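Local coordinates for odorant-binding protein 47 (Anopheles gambiae, PDB 3PM2) that binds hydrophobic odorants such as menthol, citronellal, decanal and indole, and is thought to carry them through the aqueous fluid around olfactory dendrites, at residues 89-95 / 148-153; 21-25 / 80-85; 40-44 / 124-128. All blocks are in the same frame, centred on the assembly; numbering follows the deposited sequence.

How the contacts relate
Followed from the N terminus, the three contacts show how a small helical protein is held by loop-to-helix pairings. The segment before helix 27-44 closes contact 2 on the last residues of helix 74-85. The end of helix 27-44 waits longer: contact 3 closes only at 124-128, ahead of helix 133-147. Contact 1 opens at 89-95, after contact 2 has closed, so those two run in series, whereas contact 3 crosses both. Contacts 1 and 2 touch, Trp92 packing on Pro22, Thr21 and Thr85, and tie the 148-153 loop, helix 92-109, helix 74-85 and the N-terminal segment together. Contact 3 lies on the opposite side of the chain's centre from both.

Contact 1 (89-95 / 148-153)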
loop_
_atom_site.group_PDB
_atom_site.type_symbol
_atom_site.label_atom_id
_atom_site.label_comp_id
_atom_site.label_asym_id
_atom_site.label_seq_id
_atom_site.Cartn_x
_atom_site.Cartn_y
_atom_site.Cartn_z
ATOM N N ALA A 89 20.862 -1.801 0.048
ATOM C CA ALA A 89 21.556 -2.869 0.781
ATOM C C ALA A 89 21.146 -4.237 0.166
ATOM O O ALA A 89 19.992 -4.378 -0.254
ATOM C CB ALA A 89 21.180 -2.815 2.252
ATOM N N PRO A 90 22.078 -5.219 0.057
ATOM C CA PRO A 90 21.748 -6.482 -0.639
ATOM C C PRO A 90 20.647 -7.312 -0.008
ATOM O O PRO A 90 20.054 -8.154 -0.689
ATOM C CB PRO A 90 23.081 -7.229 -0.701
ATOM C CG PRO A 90 23.918 -6.626 0.375
ATOM C CD PRO A 90 23.496 -5.188 0.470
ATOM N N GLU A 91 20.349 -7.061 1.272
ATOM C CA GLU A 91 19.258 -7.728 1.996
ATOM C C GLU A 91 17.897 -7.504 1.319
ATOM O O GLU A 91 17.021 -8.362 1.398
ATOM C CB GLU A 91 19.158 -7.205 3.429
ATOM C CG GLU A 91 20.326 -7.607 4.319
ATOM C CD GLU A 91 21.591 -6.775 4.231
ATOM O OE1 GLU A 91 21.702 -5.914 3.330
ATOM O OE2 GLU A 91 22.508 -7.034 5.038
ATOM N N TRP A 92 17.726 -6.351 0.666
ATOM C CA TRP A 92 16.464 -5.984 0.021
ATOM C C TRP A 92 15.982 -6.853 -1.133
ATOM O O TRP A 92 14.771 -6.946 -1.325
ATOM C CB TRP A 92 16.432 -4.505 -0.323
ATOM C CG TRP A 92 16.334 -3.612 0.887
ATOM C CD1 TRP A 92 17.297 -2.765 1.352
ATOM C CD2 TRP A 92 15.201 -3.452 1.765
ATOM N NE1 TRP A 92 16.837 -2.080 2.458
ATOM C CE2 TRP A 92 15.569 -2.511 2.757
ATOM C CE3 TRP A 92 13.942 -4.078 1.861
ATOM C CZ2 TRP A 92 14.700 -2.116 3.780
ATOM C CZ3 TRP A 92 13.069 -3.675 2.877
ATOM C CH2 TRP A 92 13.455 -2.719 3.829
ATOM N N ASN A 93 16.893 -7.533 -1.859
ATOM C CA ASN A 93 16.503 -8.410 -2.972
ATOM C C ASN A 93 15.525 -9.494 -2.511
ATOM O O ASN A 93 14.394 -9.540 -3.011
ATOM C CB ASN A 93 17.727 -9.033 -3.655
ATOM C CG ASN A 93 17.361 -9.851 -4.860
ATOM O OD1 ASN A 93 17.228 -11.077 -4.792
ATOM N ND2 ASN A 93 17.135 -9.179 -5.969
ATOM N N LYS A 94 15.959 -10.331 -1.533
ATOM C CA LYS A 94 15.155 -11.419 -0.972
ATOM C C LYS A 94 13.947 -10.914 -0.209
ATOM O O LYS A 94 12.886 -11.519 -0.320
ATOM C CB LYS A 94 15.988 -12.344 -0.062
ATOM C CG LYS A 94 15.426 -13.762 0.046
ATOM C CD LYS A 94 15.812 -14.619 -1.168
ATOM C CE LYS A 94 14.603 -15.236 -1.829
ATOM N NZ LYS A 94 14.875 -15.596 -3.247
ATOM N N ILE A 95 14.107 -9.841 0.589
ATOM C CA ILE A 95 13.003 -9.275 1.360
ATOM C C ILE A 95 11.890 -8.864 0.393
ATOM O O ILE A 95 10.742 -9.226 0.611
ATOM C CB ILE A 95 13.466 -8.087 2.237
ATOM C CG1 ILE A 95 14.460 -8.554 3.339
ATOM C CG2 ILE A 95 12.255 -7.380 2.839
ATOM C CD1 ILE A 95 15.041 -7.373 4.217
ATOM N N GLU A 148 10.043 -5.529 7.642
ATOM C CA GLU A 148 11.183 -6.412 7.387
ATOM C C GLU A 148 12.526 -5.678 7.399
ATOM O O GLU A 148 13.584 -6.304 7.279
ATOM C CB GLU A 148 11.001 -7.150 6.054
ATOM C CG GLU A 148 9.877 -8.166 6.035
ATOM C CD GLU A 148 10.056 -9.382 6.910
ATOM O OE1 GLU A 148 11.157 -9.576 7.469
ATOM O OE2 GLU A 148 9.074 -10.139 7.049
ATOM N N CYS A 149 12.488 -4.362 7.525
ATOM C CA CYS A 149 13.710 -3.556 7.557
ATOM C C CYS A 149 14.750 -4.104 8.563
ATOM O O CYS A 149 14.413 -4.253 9.735
ATOM C CB CYS A 149 13.388 -2.094 7.843
ATOM S SG CYS A 149 14.819 -0.987 7.668
ATOM N N PRO A 150 15.982 -4.454 8.124
ATOM C CA PRO A 150 17.016 -4.906 9.093
ATOM C C PRO A 150 17.245 -3.843 10.171
ATOM O O PRO A 150 17.260 -2.659 9.849
ATOM C CB PRO A 150 18.279 -5.043 8.228
ATOM C CG PRO A 150 17.756 -5.231 6.814
ATOM C CD PRO A 150 16.533 -4.368 6.754
ATOM N N ALA A 151 17.441 -4.251 11.442
ATOM C CA ALA A 151 17.643 -3.310 12.563
ATOM C C ALA A 151 18.801 -2.335 12.259
ATOM O O ALA A 151 18.704 -1.166 12.596
ATOM C CB ALA A 151 17.940 -4.069 13.844
ATOM N N LYS A 152 19.827 -2.796 11.530
ATOM C CA LYS A 152 20.994 -1.969 11.175
ATOM C C LYS A 152 20.617 -0.799 10.236
ATOM O O LYS A 152 21.392 0.149 10.122
ATOM C CB LYS A 152 22.160 -2.816 10.613
ATOM C CG LYS A 152 21.902 -3.482 9.262
ATOM C CD LYS A 152 23.146 -4.161 8.713
ATOM C CE LYS A 152 22.943 -4.598 7.278
ATOM N NZ LYS A 152 24.121 -5.326 6.733
ATOM N N LEU A 153 19.445 -0.896 9.549
ATOM C CA LEU A 153 18.938 0.102 8.599
ATOM C C LEU A 153 17.726 0.855 9.123
ATOM O O LEU A 153 17.165 1.685 8.405
ATOM C CB LEU A 153 18.612 -0.576 7.237
ATOM C CG LEU A 153 19.823 -1.178 6.512
ATOM C CD1 LEU A 153 19.389 -2.083 5.395
ATOM C CD2 LEU A 153 20.762 -0.089 5.999
HETATM O O HOH W 1 24.008 -4.645 4.027
#
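Ala89 opens the first segment by setting its CB against Leu153 CD1 at 3.7 Å, an apolar touch beside the turn that leads into helix 92-109. In that turn Trp92 N donates to Ala89 O at 3.1 Å. Glu91 supplies the charged part of the contact: its OE2 accepts a hydrogen bond from Lys152 NZ at 2.9 Å, making a salt bridge. The lysine reaches it through an extended chain, chi2 to chi4 all t. Water 1 bridges the same two groups, donating to Glu91 OE1 at 2.7 Å and accepting from Lys152 NZ at 2.8 Å.

Trp92 is the buried residue here. Its CH2 lies 3.8 Å from Cys149 CA, its CZ2 4.2 Å from Pro150 CD, and its NE1 3.9 Å from Leu153 CD1. Cys149 SG sits obliquely, 5.3 Å from the centroid of the six-membered ring, a Cys sulfur-aromatic contact. That sulfur is disulfide-bonded to Cys19, and Trp92 also packs on Cys19, so the indole lies where the cross-link joins the loop after helix 133-147 to the N-terminal region. The protein is a disulfide-rich odorant-binding protein of the C-plus class, with six such bonds in this chain.

Four residues after Glu91, Ile95 points toward the loop: its CG2 meets Glu148 CB at 3.5 Å and its CD1 reaches Pro150 CD at 4.2 Å.

Contact 2 (21-25 / 80-85). Unlike the reference sequence in segment 80-85: Asp83 (reference Ala).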
loop_
_atom_site.group_PDB
_atom_site.type_symbol
_atom_site.label_atom_id
_atom_site.label_comp_id
_atom_site.label_asym_id
_atom_site.label_seq_id
_atom_site.Cartn_x
_atom_site.Cartn_y
_atom_site.Cartn_z
ATOM N N THR A 21 13.051 2.225 2.120
ATOM C CA THR A 21 12.475 0.982 1.591
ATOM C C THR A 21 12.403 0.983 0.058
ATOM O O THR A 21 12.356 2.050 -0.564
ATOM C CB THR A 21 11.030 0.799 2.147
ATOM O OG1 THR A 21 10.282 1.952 1.826
ATOM C CG2 THR A 21 10.972 0.574 3.661
ATOM N N PRO A 22 12.313 -0.206 -0.576
ATOM C CA PRO A 22 12.096 -0.254 -2.028
ATOM C C PRO A 22 10.761 0.406 -2.392
ATOM O O PRO A 22 9.864 0.546 -1.540
ATOM C CB PRO A 22 12.035 -1.760 -2.311
ATOM C CG PRO A 22 12.810 -2.376 -1.196
ATOM C CD PRO A 22 12.363 -1.569 -0.019
ATOM N N PHE A 23 10.627 0.819 -3.642
ATOM C CA PHE A 23 9.377 1.436 -4.103
ATOM C C PHE A 23 9.047 0.964 -5.507
ATOM O O PHE A 23 9.924 0.486 -6.234
ATOM C CB PHE A 23 9.479 2.971 -4.045
ATOM C CG PHE A 23 10.606 3.570 -4.858
ATOM C CD1 PHE A 23 10.446 3.834 -6.219
ATOM C CD2 PHE A 23 11.806 3.931 -4.255
ATOM C CE1 PHE A 23 11.480 4.394 -6.965
ATOM C CE2 PHE A 23 12.843 4.495 -5.002
ATOM C CZ PHE A 23 12.680 4.718 -6.352
ATOM N N LEU A 24 7.798 1.159 -5.906
ATOM C CA LEU A 24 7.279 0.793 -7.222
ATOM C C LEU A 24 7.033 2.075 -8.061
ATOM O O LEU A 24 6.961 2.011 -9.291
ATOM C CB LEU A 24 5.989 -0.019 -6.931
ATOM C CG LEU A 24 4.710 0.100 -7.715
ATOM C CD1 LEU A 24 3.879 -1.127 -7.514
ATOM C CD2 LEU A 24 3.898 1.200 -7.201
ATOM N N VAL A 25 6.902 3.232 -7.388
ATOM C CA VAL A 25 6.616 4.528 -8.006
ATOM C C VAL A 25 7.438 5.608 -7.323
ATOM O O VAL A 25 7.629 5.543 -6.120
ATOM C CB VAL A 25 5.078 4.808 -7.916
ATOM C CG1 VAL A 25 4.747 6.283 -7.956
ATOM C CG2 VAL A 25 4.336 4.114 -9.033
ATOM N N LEU A 80 9.864 -3.505 -11.440
ATOM C CA LEU A 80 9.911 -2.152 -10.863
ATOM C C LEU A 80 10.452 -2.132 -9.450
ATOM O O LEU A 80 11.315 -1.309 -9.157
ATOM C CB LEU A 80 8.559 -1.436 -10.927
ATOM C CG LEU A 80 8.120 -0.969 -12.300
ATOM C CD1 LEU A 80 6.698 -0.454 -12.249
ATOM C CD2 LEU A 80 9.077 0.094 -12.867
ATOM N N TYR A 81 9.932 -3.021 -8.554
ATOM C CA TYR A 81 10.456 -3.081 -7.189
ATOM C C TYR A 81 11.929 -3.443 -7.186
ATOM O O TYR A 81 12.715 -2.734 -6.564
ATOM C CB TYR A 81 9.674 -4.085 -6.347
ATOM C CG TYR A 81 8.500 -3.478 -5.631
ATOM C CD1 TYR A 81 8.680 -2.518 -4.642
ATOM C CD2 TYR A 81 7.200 -3.900 -5.907
ATOM C CE1 TYR A 81 7.589 -1.946 -3.987
ATOM C CE2 TYR A 81 6.107 -3.330 -5.275
ATOM C CZ TYR A 81 6.305 -2.369 -4.300
ATOM O OH TYR A 81 5.198 -1.832 -3.686
ATOM N N LEU A 82 12.331 -4.476 -7.977
ATOM C CA LEU A 82 13.737 -4.871 -8.071
ATOM C C LEU A 82 14.632 -3.771 -8.615
ATOM O O LEU A 82 15.783 -3.659 -8.171
ATOM C CB LEU A 82 13.961 -6.187 -8.836
ATOM C CG LEU A 82 13.539 -7.488 -8.132
ATOM C CD1 LEU A 82 13.930 -8.689 -8.978
ATOM C CD2 LEU A 82 14.174 -7.616 -6.748
ATOM N N ASP A 83 14.127 -2.954 -9.538
ATOM C CA ASP A 83 14.868 -1.787 -10.010
ATOM C C ASP A 83 15.245 -0.868 -8.873
ATOM O O ASP A 83 16.338 -0.475 -8.780
ATOM C CB ASP A 83 14.144 -0.948 -11.067
ATOM C CG ASP A 83 15.036 0.240 -11.648
ATOM O OD1 ASP A 83 16.042 -0.024 -12.344
ATOM O OD2 ASP A 83 14.709 1.441 -11.465
ATOM N N SER A 84 14.304 -0.541 -7.995
ATOM C CA SER A 84 14.599 0.341 -6.858
ATOM C C SER A 84 15.648 -0.242 -5.885
ATOM O O SER A 84 16.352 0.528 -5.231
ATOM C CB SER A 84 13.326 0.717 -6.108
ATOM O OG SER A 84 12.813 -0.380 -5.369
ATOM N N THR A 85 15.757 -1.584 -5.805
ATOM C CA THR A 85 16.689 -2.271 -4.883
ATOM C C THR A 85 18.131 -2.383 -5.384
ATOM O O THR A 85 19.009 -2.707 -4.584
ATOM C CB THR A 85 16.159 -3.680 -4.493
ATOM O OG1 THR A 85 16.290 -4.564 -5.611
ATOM C CG2 THR A 85 14.725 -3.660 -4.004
HETATM O O HOH W 2 10.989 1.307 -8.867
#
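This is a loop-on-helix contact, partly buried, in which the irregular segment preceding helix 27-44 lies along the last turns of helix 74-85. Two CA pairs set the register, Pro22 with Ser84 at 5.5 Å and Leu24 with Tyr81 at 5.0 Å. Aromatic rings from both segments take part. Leu24 CB sits over the face of Tyr81, 3.8 Å from the ring centroid, while Ser84 CB lies 3.9 Å from the centroid of the Phe23 ring, almost on its normal; both are CH-pi contacts. Pro22 CB meets the Tyr81 edge, and Pro22 CG lies 3.6 Å from Thr85 CG2. Leu138 touches both Leu24 and Tyr81, joining helix 133-147 to this apolar cluster.

Phe23 N donates to Ser84 OG at 3.0 Å, and Ser84 OG donates to Tyr81 O at 2.6 Å. Water 2 donates to Phe23 O at 3.0 Å and to Leu80 O at 2.7 Å. Hydroxyl and water thus relay the loop backbone to helix carbonyls, so the attachment does not rest on apolar side chains alone.

Contact 3 (40-44 / 124-128); sequences QTKRQ and FEGEQ
The last turn of helix 27-44, residues 40-44, meets a loop that bends through a type II beta turn from Phe124 to Glu127. In that turn Glu127 N donates to Phe124 O at 3.2 Å; Glu125 has phi/psi -69/121 and Gly126 takes positive phi (82/12). Register is fixed by one CA pair, Gln40 with Glu127 at 6.6 Å.

Hydrogen bonding centres on two glutamine amides. Gln40 (chi1 p, chi2 149°, chi3 49°) serves residue 128 twice: its OE1 accepts from Gln128 N at 2.7 Å and its NE2 donates to Gln128 O at 2.9 Å, so one amide group satisfies both backbone polar atoms of a single residue, as a neighbouring strand would. Gln44 (m, t) gives NE2 to OE2 of Glu127 (t, t) at 2.9 Å and to water 3, also at 2.9 Å.

Stacking comes from Arg43 (m, t, p), whose guanidinium lies flat on Phe124 (chi1 p, chi2 82°) with planes at 14°. Its CZ is 3.8 Å from the Phe124 ring centroid, a cation-pi pair, and its CD adds a CH-pi contact at 4.0 Å from the same centroid. Gln40 CB approaches the ring edge, 4.2 Å from Phe124 CZ.

Glu127 OE1 turns to Arg52 in a salt bridge and accepts from Ala123 N. Gln40 and Gln128 both touch Cys55, placing the loop beside the start of helix 55-63 shortly before helix 133-147 begins.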
loop_
_atom_site.group_PDB
_atom_site.type_symbol
_atom_site.label_atom_id
_atom_site.label_comp_id
_atom_site.label_asym_id
_atom_site.label_seq_id
_atom_site.Cartn_x
_atom_site.Cartn_y
_atom_site.Cartn_z
ATOM N N GLN A 40 -11.704 10.929 -0.690
ATOM C CA GLN A 40 -12.647 9.827 -0.710
ATOM C C GLN A 40 -12.074 8.596 -0.013
ATOM O O GLN A 40 -12.849 7.840 0.560
ATOM C CB GLN A 40 -13.234 9.556 -2.108
ATOM C CG GLN A 40 -12.340 8.817 -3.091
ATOM C CD GLN A 40 -13.193 7.971 -4.026
ATOM O OE1 GLN A 40 -14.196 8.444 -4.609
ATOM N NE2 GLN A 40 -12.810 6.702 -4.215
ATOM N N THR A 41 -10.742 8.388 -0.046
ATOM C CA THR A 41 -10.153 7.229 0.645
ATOM C C THR A 41 -10.463 7.280 2.156
ATOM O O THR A 41 -10.875 6.274 2.756
ATOM C CB THR A 41 -8.689 7.035 0.262
ATOM O OG1 THR A 41 -8.640 6.870 -1.163
ATOM C CG2 THR A 41 -8.054 5.806 0.935
ATOM N N LYS A 42 -10.304 8.462 2.746
ATOM C CA LYS A 42 -10.591 8.686 4.183
ATOM C C LYS A 42 -12.068 8.464 4.448
ATOM O O LYS A 42 -12.405 7.827 5.445
ATOM C CB LYS A 42 -10.128 10.077 4.623
ATOM C CG LYS A 42 -8.601 10.152 4.696
ATOM C CD LYS A 42 -8.111 11.470 5.219
ATOM C CE LYS A 42 -6.737 11.309 5.803
ATOM N NZ LYS A 42 -6.155 12.630 6.183
ATOM N N ARG A 43 -12.957 8.923 3.539
ATOM C CA ARG A 43 -14.394 8.692 3.707
ATOM C C ARG A 43 -14.686 7.193 3.716
ATOM O O ARG A 43 -15.491 6.714 4.524
ATOM C CB ARG A 43 -15.206 9.370 2.589
ATOM C CG ARG A 43 -15.363 10.866 2.799
ATOM C CD ARG A 43 -16.545 11.432 2.034
ATOM N NE ARG A 43 -17.840 11.052 2.610
ATOM C CZ ARG A 43 -18.994 11.599 2.250
ATOM N NH1 ARG A 43 -19.028 12.545 1.315
ATOM N NH2 ARG A 43 -20.122 11.213 2.822
ATOM N N GLN A 44 -14.039 6.450 2.806
ATOM C CA GLN A 44 -14.230 4.988 2.706
ATOM C C GLN A 44 -13.726 4.227 3.942
ATOM O O GLN A 44 -14.213 3.127 4.197
ATOM C CB GLN A 44 -13.627 4.430 1.427
ATOM C CG GLN A 44 -14.309 4.946 0.140
ATOM C CD GLN A 44 -13.549 4.473 -1.067
ATOM O OE1 GLN A 44 -12.311 4.404 -1.065
ATOM N NE2 GLN A 44 -14.276 4.082 -2.105
ATOM N N PHE A 124 -22.011 7.306 -1.294
ATOM C CA PHE A 124 -22.192 8.738 -1.081
ATOM C C PHE A 124 -21.866 9.527 -2.344
ATOM O O PHE A 124 -21.356 8.976 -3.319
ATOM C CB PHE A 124 -21.322 9.220 0.081
ATOM C CG PHE A 124 -19.847 9.111 -0.181
ATOM C CD1 PHE A 124 -19.187 10.082 -0.915
ATOM C CD2 PHE A 124 -19.120 8.039 0.306
ATOM C CE1 PHE A 124 -17.829 9.985 -1.158
ATOM C CE2 PHE A 124 -17.762 7.935 0.068
ATOM C CZ PHE A 124 -17.116 8.911 -0.666
ATOM N N GLU A 125 -22.163 10.823 -2.318
ATOM C CA GLU A 125 -22.176 11.629 -3.534
ATOM C C GLU A 125 -20.768 11.806 -4.094
ATOM O O GLU A 125 -19.885 12.336 -3.421
ATOM C CB GLU A 125 -22.811 12.994 -3.263
ATOM C CG GLU A 125 -24.279 13.083 -3.641
ATOM C CD GLU A 125 -24.573 12.455 -4.990
ATOM O OE1 GLU A 125 -25.305 11.444 -5.030
ATOM O OE2 GLU A 125 -24.071 12.973 -6.010
ATOM N N GLY A 126 -20.568 11.358 -5.329
ATOM C CA GLY A 126 -19.279 11.494 -5.992
ATOM C C GLY A 126 -18.258 10.427 -5.634
ATOM O O GLY A 126 -17.072 10.587 -5.930
ATOM N N GLU A 127 -18.685 9.354 -4.968
ATOM C CA GLU A 127 -17.752 8.271 -4.639
ATOM C C GLU A 127 -17.420 7.509 -5.913
ATOM O O GLU A 127 -18.325 7.003 -6.568
ATOM C CB GLU A 127 -18.363 7.296 -3.633
ATOM C CG GLU A 127 -17.374 6.199 -3.230
ATOM C CD GLU A 127 -17.929 5.113 -2.340
ATOM O OE1 GLU A 127 -19.168 5.021 -2.215
ATOM O OE2 GLU A 127 -17.122 4.352 -1.763
ATOM N N GLN A 128 -16.143 7.393 -6.238
ATOM C CA GLN A 128 -15.706 6.609 -7.395
ATOM C C GLN A 128 -15.287 5.218 -6.909
ATOM O O GLN A 128 -14.442 5.108 -6.011
ATOM C CB GLN A 128 -14.554 7.306 -8.121
ATOM C CG GLN A 128 -13.802 6.386 -9.085
ATOM C CD GLN A 128 -13.396 7.024 -10.383
ATOM O OE1 GLN A 128 -14.022 7.982 -10.878
ATOM N NE2 GLN A 128 -12.334 6.475 -10.969
HETATM O O HOH W 3 -13.563 2.232 -4.286
#